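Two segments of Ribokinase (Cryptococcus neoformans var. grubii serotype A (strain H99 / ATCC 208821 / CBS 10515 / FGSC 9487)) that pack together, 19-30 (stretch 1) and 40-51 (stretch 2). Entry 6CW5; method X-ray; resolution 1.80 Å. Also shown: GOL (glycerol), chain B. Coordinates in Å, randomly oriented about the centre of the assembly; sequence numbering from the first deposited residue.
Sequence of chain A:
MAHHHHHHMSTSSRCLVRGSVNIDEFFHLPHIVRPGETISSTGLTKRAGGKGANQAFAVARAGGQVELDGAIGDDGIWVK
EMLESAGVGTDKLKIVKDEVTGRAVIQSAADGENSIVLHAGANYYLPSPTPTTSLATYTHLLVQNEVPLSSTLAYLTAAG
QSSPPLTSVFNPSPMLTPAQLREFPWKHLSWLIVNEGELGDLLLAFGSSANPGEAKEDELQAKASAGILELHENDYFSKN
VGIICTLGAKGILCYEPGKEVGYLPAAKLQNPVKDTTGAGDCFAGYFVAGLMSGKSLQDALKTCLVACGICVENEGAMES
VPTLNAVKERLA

Stretch 1 (19-30) GSVNIDEFFHLP
Stretch 2 40-51: SSTGLTKRAGGK

Residues 22-29 of stretch 1 pair with a strand of stretch 2 that ends at Gly49; the two run antiparallel, their axes 160° apart in direction and 4.6 Å apart at closest approach. Phi lies mostly between -80° and -140° and psi between 110° and 155°, except Gly43 (178/160) and Gly49 (-156/-153). In the register Asn22 faces Gly49, Ile23 Ala48, Asp24 Arg47, Glu25 Lys46, Phe26 Thr45 and Phe27 Leu44.

Hydrogen bonds join alternate pairs: Asn22 N to Gly49 O (3.0 Å) and Gly49 N to Asn22 O (2.8 Å), Asp24 N to Arg47 O (2.8 Å) and Arg47 N to Asp24 O (2.9 Å), Phe26 N to Thr45 O (2.7 Å) and Thr45 N to Phe26 O (2.9 Å). Beyond these, His28 N donates to Gly43 O (3.0 Å), while His28 O accepts from Thr42 N (2.7 Å). The contact buries 947 Å², both sides summed.

Side chains alternate between the two faces of the sheet. Ile23, Glu25 and Phe27 share one with Leu44, Lys46 and Ala48. Here Leu44 (chi1 t, chi2 p) lays CD1 over the Phe27 ring, 3.8 Å from its centroid and 10° off the normal, a CH-pi contact suited to a branched aliphatic chain beside a flat aromatic one (Phe27 chi1 m, chi2 -92°). Glu25 (m, t, chi3 -67°) pairs its charge with the extended Lys46 (m, t, t, t): Glu25 OE2 to Lys46 NZ is a long salt bridge of 3.8 Å, accompanied by a water that donates to Glu25 OE2 and accepts from Lys46 NZ.

The other face carries Asn22, Asp24, Phe26 and His28, with Thr45 and Arg47. His28 (chi1 m, chi2 -84°) reaches diagonally to Thr45 (chi1 m), His28 NE2 hydrogen bonding to Thr45 OG1 at 3.1 Å. Phe26 (chi1 m, chi2 -92°) brings CE2 within 4.1 Å of Arg47 CG, using the aliphatic part of that side chain.

Glycine suits the end of stretch 2. A CB on Gly49 would clash with Asp24 OD2. Gly50, at phi/psi 98/139 just before a helix, adopts a conformation that itself calls for glycine, and a CB would strike Asn22 N and Val21 CA. Asn22 and Asp24 (both chi1 m) are buried, yet their polar ends find partners. A water donates to both Asp24 OD2 (2.6 Å) and Ala48 O (2.8 Å). A glycerol, probably from the crystallisation liquor, bridges the two stretches: its O2 accepts from Asn22 ND2 (2.9 Å) and donates to Asp24 OD1 (2.7 Å), and its O1 donates to Asp24 OD2 (2.5 Å) and accepts from Gly50 N (3.2 Å).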

ATOM      1  N   GLY A  19       2.617 -12.146  -1.274  1.00 19.55           N
ATOM      2  CA  GLY A  19       1.721 -12.677  -0.258  1.00 19.78           C
ATOM      3  C   GLY A  19       2.454 -13.119   0.987  1.00 21.20           C
ATOM      4  O   GLY A  19       3.607 -12.772   1.218  1.00 19.65           O
ATOM      5  N   SER A  20       1.754 -13.896   1.782  1.00 19.62           N
ATOM      6  CA  SER A  20       2.133 -14.151   3.167  1.00 18.21           C
ATOM      7  C   SER A  20       2.904 -15.448   3.325  1.00 19.13           C
ATOM      8  O   SER A  20       2.767 -16.381   2.529  1.00 18.67           O
ATOM      9  CB  SER A  20       0.852 -14.229   4.005  1.00 19.05           C
ATOM     10  OG  SER A  20       0.004 -15.237   3.461  1.00 19.58           O
ATOM     11  N   VAL A  21       3.654 -15.521   4.434  1.00 18.90           N
ATOM     12  CA  VAL A  21       4.257 -16.741   4.949  1.00 19.63           C
ATOM     13  C   VAL A  21       3.836 -16.862   6.400  1.00 20.34           C
ATOM     14  O   VAL A  21       4.003 -15.912   7.170  1.00 20.64           O
ATOM     15  CB  VAL A  21       5.788 -16.703   4.848  1.00 19.32           C
ATOM     16  CG1 VAL A  21       6.415 -17.994   5.408  1.00 21.30           C
ATOM     17  CG2 VAL A  21       6.192 -16.474   3.392  1.00 21.23           C
ATOM     18  N   ASN A  22       3.281 -18.018   6.770  1.00 21.69           N
ATOM     19  CA  ASN A  22       2.842 -18.265   8.136  1.00 16.22           C
ATOM     20  C   ASN A  22       3.511 -19.512   8.677  1.00 21.76           C
ATOM     21  O   ASN A  22       3.758 -20.479   7.948  1.00 25.19           O
ATOM     22  CB  ASN A  22       1.330 -18.500   8.241  1.00 17.85           C
ATOM     23  CG  ASN A  22       0.519 -17.257   7.944  1.00 21.39           C
ATOM     24  OD1 ASN A  22       0.964 -16.140   8.162  1.00 22.65           O
ATOM     25  ND2 ASN A  22      -0.686 -17.461   7.494  1.00 21.73           N
ATOM     26  N   ILE A  23       3.781 -19.483   9.970  1.00 18.87           N
ATOM     27  CA  ILE A  23       3.999 -20.717  10.720  1.00 20.68           C
ATOM     28  C   ILE A  23       2.626 -21.117  11.242  1.00 19.94           C
ATOM     29  O   ILE A  23       2.034 -20.389  12.037  1.00 24.28           O
ATOM     30  CB  ILE A  23       5.016 -20.526  11.844  1.00 26.15           C
ATOM     31  CG1 ILE A  23       6.363 -20.152  11.224  1.00 24.38           C
ATOM     32  CG2 ILE A  23       5.119 -21.809  12.686  1.00 28.41           C
ATOM     33  CD1 ILE A  23       7.444 -19.791  12.250  1.00 29.46           C
ATOM     34  N   ASP A  24       2.108 -22.258  10.769  1.00 21.13           N
ATOM     35  CA  ASP A  24       0.796 -22.746  11.162  1.00 21.43           C
ATOM     36  C   ASP A  24       0.950 -23.569  12.428  1.00 26.35           C
ATOM     37  O   ASP A  24       1.772 -24.481  12.476  1.00 27.73           O
ATOM     38  CB  ASP A  24       0.181 -23.633  10.077  1.00 19.04           C
ATOM     39  CG  ASP A  24      -0.268 -22.842   8.840  1.00 24.34           C
ATOM     40  OD1 ASP A  24      -0.186 -21.597   8.850  1.00 24.18           O
ATOM     41  OD2 ASP A  24      -0.721 -23.498   7.885  1.00 24.59           O
ATOM     42  N   GLU A  25       0.134 -23.275  13.429  1.00 18.21           N
ATOM     43  CA  GLU A  25       0.091 -24.086  14.636  1.00 19.21           C
ATOM     44  C   GLU A  25      -1.280 -24.736  14.694  1.00 22.47           C
ATOM     45  O   GLU A  25      -2.287 -24.041  14.879  1.00 25.51           O
ATOM     46  CB  GLU A  25       0.351 -23.223  15.854  1.00 25.64           C
ATOM     47  CG  GLU A  25       1.784 -22.765  15.937  1.00 29.84           C
ATOM     48  CD  GLU A  25       2.029 -21.981  17.202  1.00 40.67           C
ATOM     49  OE1 GLU A  25       1.466 -20.886  17.321  1.00 40.77           O
ATOM     50  OE2 GLU A  25       2.756 -22.483  18.086  1.00 52.97           O
ATOM     51  N   PHE A  26      -1.314 -26.060  14.501  1.00 23.64           N
ATOM     52  CA  PHE A  26      -2.553 -26.827  14.580  1.00 24.00           C
ATOM     53  C   PHE A  26      -2.724 -27.342  16.005  1.00 20.91           C
ATOM     54  O   PHE A  26      -1.999 -28.244  16.426  1.00 23.63           O
ATOM     55  CB  PHE A  26      -2.536 -28.008  13.621  1.00 25.98           C
ATOM     56  CG  PHE A  26      -2.539 -27.605  12.180  1.00 27.29           C
ATOM     57  CD1 PHE A  26      -3.738 -27.482  11.492  1.00 31.45           C
ATOM     58  CD2 PHE A  26      -1.346 -27.341  11.518  1.00 32.80           C
ATOM     59  CE1 PHE A  26      -3.747 -27.097  10.157  1.00 31.99           C
ATOM     60  CE2 PHE A  26      -1.346 -26.955  10.174  1.00 32.97           C
ATOM     61  CZ  PHE A  26      -2.546 -26.835   9.502  1.00 32.32           C
ATOM     62  N   PHE A  27      -3.723 -26.808  16.705  1.00 21.38           N
ATOM     63  CA  PHE A  27      -4.123 -27.277  18.027  1.00 21.50           C
ATOM     64  C   PHE A  27      -5.283 -28.258  17.872  1.00 26.10           C
ATOM     65  O   PHE A  27      -6.389 -27.870  17.473  1.00 26.17           O
ATOM     66  CB  PHE A  27      -4.512 -26.084  18.890  1.00 18.46           C
ATOM     67  CG  PHE A  27      -3.358 -25.229  19.289  1.00 19.86           C
ATOM     68  CD1 PHE A  27      -2.689 -25.460  20.479  1.00 24.92           C
ATOM     69  CD2 PHE A  27      -2.952 -24.168  18.489  1.00 21.94           C
ATOM     70  CE1 PHE A  27      -1.596 -24.651  20.848  1.00 25.68           C
ATOM     71  CE2 PHE A  27      -1.882 -23.362  18.842  1.00 23.32           C
ATOM     72  CZ  PHE A  27      -1.199 -23.586  20.023  1.00 24.13           C
ATOM     73  N   HIS A  28      -5.041 -29.525  18.185  1.00 25.05           N
ATOM     74  CA  HIS A  28      -6.085 -30.529  18.033  1.00 29.22           C
ATOM     75  C   HIS A  28      -7.049 -30.469  19.214  1.00 29.42           C
ATOM     76  O   HIS A  28      -6.636 -30.549  20.378  1.00 24.61           O
ATOM     77  CB  HIS A  28      -5.437 -31.904  17.871  1.00 30.61           C
ATOM     78  CG  HIS A  28      -4.440 -31.928  16.753  1.00 42.21           C
ATOM     79  ND1 HIS A  28      -4.800 -32.126  15.438  1.00 42.25           N
ATOM     80  CD2 HIS A  28      -3.104 -31.695  16.747  1.00 43.09           C
ATOM     81  CE1 HIS A  28      -3.727 -32.046  14.673  1.00 46.67           C
ATOM     82  NE2 HIS A  28      -2.684 -31.788  15.444  1.00 42.98           N
ATOM     83  N   LEU A  29      -8.342 -30.359  18.913  1.00 24.42           N
ATOM     84  CA  LEU A  29      -9.351 -30.082  19.928  1.00 27.31           C
ATOM     85  C   LEU A  29     -10.612 -30.901  19.685  1.00 24.10           C
ATOM     86  O   LEU A  29     -10.895 -31.279  18.547  1.00 27.69           O
ATOM     87  CB  LEU A  29      -9.700 -28.586  19.906  1.00 25.94           C
ATOM     88  CG  LEU A  29      -8.631 -27.672  20.506  1.00 26.14           C
ATOM     89  CD1 LEU A  29      -8.785 -26.282  19.900  1.00 26.59           C
ATOM     90  CD2 LEU A  29      -8.797 -27.619  21.992  1.00 25.82           C
ATOM     91  N   PRO A  30     -11.387 -31.196  20.735  1.00 26.85           N
ATOM     92  CA  PRO A  30     -12.644 -31.916  20.502  1.00 29.66           C
ATOM     93  C   PRO A  30     -13.679 -31.075  19.790  1.00 34.15           C
ATOM     94  O   PRO A  30     -14.559 -31.642  19.126  1.00 32.42           O
ATOM     95  CB  PRO A  30     -13.106 -32.309  21.915  1.00 30.63           C
ATOM     96  CG  PRO A  30     -12.452 -31.311  22.809  1.00 31.07           C
ATOM     97  CD  PRO A  30     -11.145 -30.944  22.168  1.00 29.41           C
ATOM     98  N   SER A  40      -8.506 -27.945  26.717  1.00 23.67           N
ATOM     99  CA  SER A  40      -7.140 -28.427  26.533  1.00 30.00           C
ATOM    100  C   SER A  40      -6.976 -29.050  25.152  1.00 28.26           C
ATOM    101  O   SER A  40      -7.708 -29.983  24.810  1.00 26.54           O
ATOM    102  CB  SER A  40      -6.798 -29.471  27.604  1.00 29.35           C
ATOM    103  OG  SER A  40      -6.557 -28.879  28.877  1.00 30.46           O
ATOM    104  N   SER A  41      -5.983 -28.587  24.390  1.00 23.38           N
ATOM    105  CA  SER A  41      -5.680 -29.279  23.138  1.00 21.68           C
ATOM    106  C   SER A  41      -5.083 -30.651  23.435  1.00 26.54           C
ATOM    107  O   SER A  41      -4.445 -30.863  24.474  1.00 32.80           O
ATOM    108  CB  SER A  41      -4.728 -28.442  22.266  1.00 24.86           C
ATOM    109  OG  SER A  41      -3.498 -28.224  22.933  1.00 27.04           O
ATOM    110  N   THR A  42      -5.334 -31.611  22.535  1.00 23.66           N
ATOM    111  CA  THR A  42      -4.791 -32.961  22.681  1.00 25.11           C
ATOM    112  C   THR A  42      -3.439 -33.124  22.008  1.00 25.49           C
ATOM    113  O   THR A  42      -2.816 -34.179  22.157  1.00 29.15           O
ATOM    114  CB  THR A  42      -5.754 -33.998  22.095  1.00 29.47           C
ATOM    115  OG1 THR A  42      -6.010 -33.670  20.722  1.00 29.82           O
ATOM    116  CG2 THR A  42      -7.057 -34.035  22.896  1.00 28.42           C
ATOM    117  N   GLY A  43      -2.987 -32.115  21.288  1.00 28.11           N
ATOM    118  CA  GLY A  43      -1.763 -32.203  20.515  1.00 30.33           C
ATOM    119  C   GLY A  43      -1.584 -30.890  19.786  1.00 31.10           C
ATOM    120  O   GLY A  43      -2.528 -30.114  19.631  1.00 27.39           O
ATOM    121  N   LEU A  44      -0.340 -30.635  19.384  1.00 26.43           N
ATOM    122  CA  LEU A  44       0.002 -29.432  18.631  1.00 24.70           C
ATOM    123  C   LEU A  44       0.940 -29.859  17.517  1.00 28.18           C
ATOM    124  O   LEU A  44       1.893 -30.605  17.759  1.00 29.99           O
ATOM    125  CB  LEU A  44       0.670 -28.379  19.529  1.00 26.93           C
ATOM    126  CG  LEU A  44       1.465 -27.239  18.917  1.00 27.92           C
ATOM    127  CD1 LEU A  44       0.549 -26.353  18.073  1.00 25.86           C
ATOM    128  CD2 LEU A  44       2.131 -26.427  20.019  1.00 31.29           C
ATOM    129  N   THR A  45       0.658 -29.393  16.305  1.00 27.25           N
ATOM    130  CA  THR A  45       1.469 -29.676  15.139  1.00 30.48           C
ATOM    131  C   THR A  45       1.838 -28.339  14.517  1.00 22.43           C
ATOM    132  O   THR A  45       0.964 -27.516  14.302  1.00 27.06           O
ATOM    133  CB  THR A  45       0.696 -30.529  14.120  1.00 44.51           C
ATOM    134  OG1 THR A  45       0.291 -31.763  14.720  1.00 52.52           O
ATOM    135  CG2 THR A  45       1.560 -30.826  12.906  1.00 51.33           C
ATOM    136  N   LYS A  46       3.131 -28.111  14.276  1.00 27.42           N
ATOM    137  CA  LYS A  46       3.571 -26.895  13.605  1.00 28.43           C
ATOM    138  C   LYS A  46       3.949 -27.242  12.176  1.00 25.58           C
ATOM    139  O   LYS A  46       4.682 -28.209  11.944  1.00 29.47           O
ATOM    140  CB  LYS A  46       4.766 -26.250  14.313  1.00 38.10           C
ATOM    141  CG  LYS A  46       4.429 -25.512  15.607  1.00 44.29           C
ATOM    142  CD  LYS A  46       5.555 -24.530  15.981  1.00 55.61           C
ATOM    143  CE  LYS A  46       5.415 -24.037  17.423  1.00 60.76           C
ATOM    144  NZ  LYS A  46       6.467 -23.047  17.784  1.00 64.36           N
ATOM    145  N   ARG A  47       3.475 -26.448  11.217  1.00 29.15           N
ATOM    146  CA  ARG A  47       3.786 -26.723   9.821  1.00 30.42           C
ATOM    147  C   ARG A  47       3.993 -25.404   9.101  1.00 28.81           C
ATOM    148  O   ARG A  47       3.460 -24.375   9.516  1.00 24.61           O
ATOM    149  CB  ARG A  47       2.663 -27.528   9.144  1.00 33.61           C
ATOM    150  CG  ARG A  47       2.298 -28.823   9.869  1.00 44.97           C
ATOM    151  CD  ARG A  47       1.903 -29.894   8.901  1.00 55.16           C
ATOM    152  NE  ARG A  47       1.569 -31.158   9.550  1.00 63.40           N
ATOM    153  CZ  ARG A  47       2.411 -32.175   9.673  1.00 67.92           C
ATOM    154  NH1 ARG A  47       3.643 -32.075   9.196  1.00 72.33           N
ATOM    155  NH2 ARG A  47       2.021 -33.293  10.272  1.00 74.32           N
ATOM    156  N   ALA A  48       4.794 -25.439   8.035  1.00 27.85           N
ATOM    157  CA  ALA A  48       4.890 -24.274   7.158  1.00 26.75           C
ATOM    158  C   ALA A  48       3.543 -24.010   6.501  1.00 23.03           C
ATOM    159  O   ALA A  48       2.850 -24.939   6.082  1.00 29.24           O
ATOM    160  CB  ALA A  48       5.954 -24.505   6.090  1.00 31.11           C
ATOM    161  N   GLY A  49       3.180 -22.746   6.411  1.00 21.63           N
ATOM    162  CA  GLY A  49       1.908 -22.362   5.826  1.00 25.25           C
ATOM    163  C   GLY A  49       1.899 -20.932   5.290  1.00 24.54           C
ATOM    164  O   GLY A  49       2.939 -20.385   4.917  1.00 21.44           O
ATOM    165  N   GLY A  50       0.700 -20.334   5.269  1.00 23.41           N
ATOM    166  CA  GLY A  50       0.473 -19.003   4.731  1.00 22.23           C
ATOM    167  C   GLY A  50      -0.066 -19.041   3.309  1.00 19.90           C
ATOM    168  O   GLY A  50       0.364 -19.864   2.499  1.00 22.15           O
ATOM    169  N   LYS A  51      -1.032 -18.170   2.997  1.00 24.26           N
ATOM    170  CA  LYS A  51      -1.607 -18.154   1.647  1.00 23.14           C
ATOM    171  C   LYS A  51      -0.521 -17.992   0.577  1.00 23.12           C
ATOM    172  O   LYS A  51      -0.484 -18.747  -0.408  1.00 22.81           O
ATOM    173  CB  LYS A  51      -2.658 -17.046   1.549  1.00 22.10           C
ATOM    174  CG  LYS A  51      -4.000 -17.352   2.257  1.00 27.42           C
ATOM    175  CD  LYS A  51      -4.928 -18.195   1.414  1.00 29.48           C
ATOM    176  CE  LYS A  51      -5.885 -19.045   2.294  1.00 29.49           C
ATOM    177  NZ  LYS A  51      -5.049 -20.049   3.088  1.00 26.55           N
TER
HETATM  178  C1  GOL B 400      -2.792 -21.633   5.599  1.00 25.69           C
HETATM  179  O1  GOL B 400      -1.649 -22.515   5.779  1.00 28.33           O
HETATM  180  C2  GOL B 400      -2.817 -20.717   6.846  1.00 20.76           C
HETATM  181  O2  GOL B 400      -1.573 -20.155   7.094  1.00 21.99           O
HETATM  182  C3  GOL B 400      -3.915 -19.656   6.645  1.00 24.66           C
HETATM  183  O3  GOL B 400      -3.521 -18.900   5.502  1.00 27.78           O
HETATM  184  O   HOH W   1       0.333 -25.729   7.148  1.00 28.76           O
HETATM  185  O   HOH W   2       4.831 -20.288  18.180  1.00 51.96           O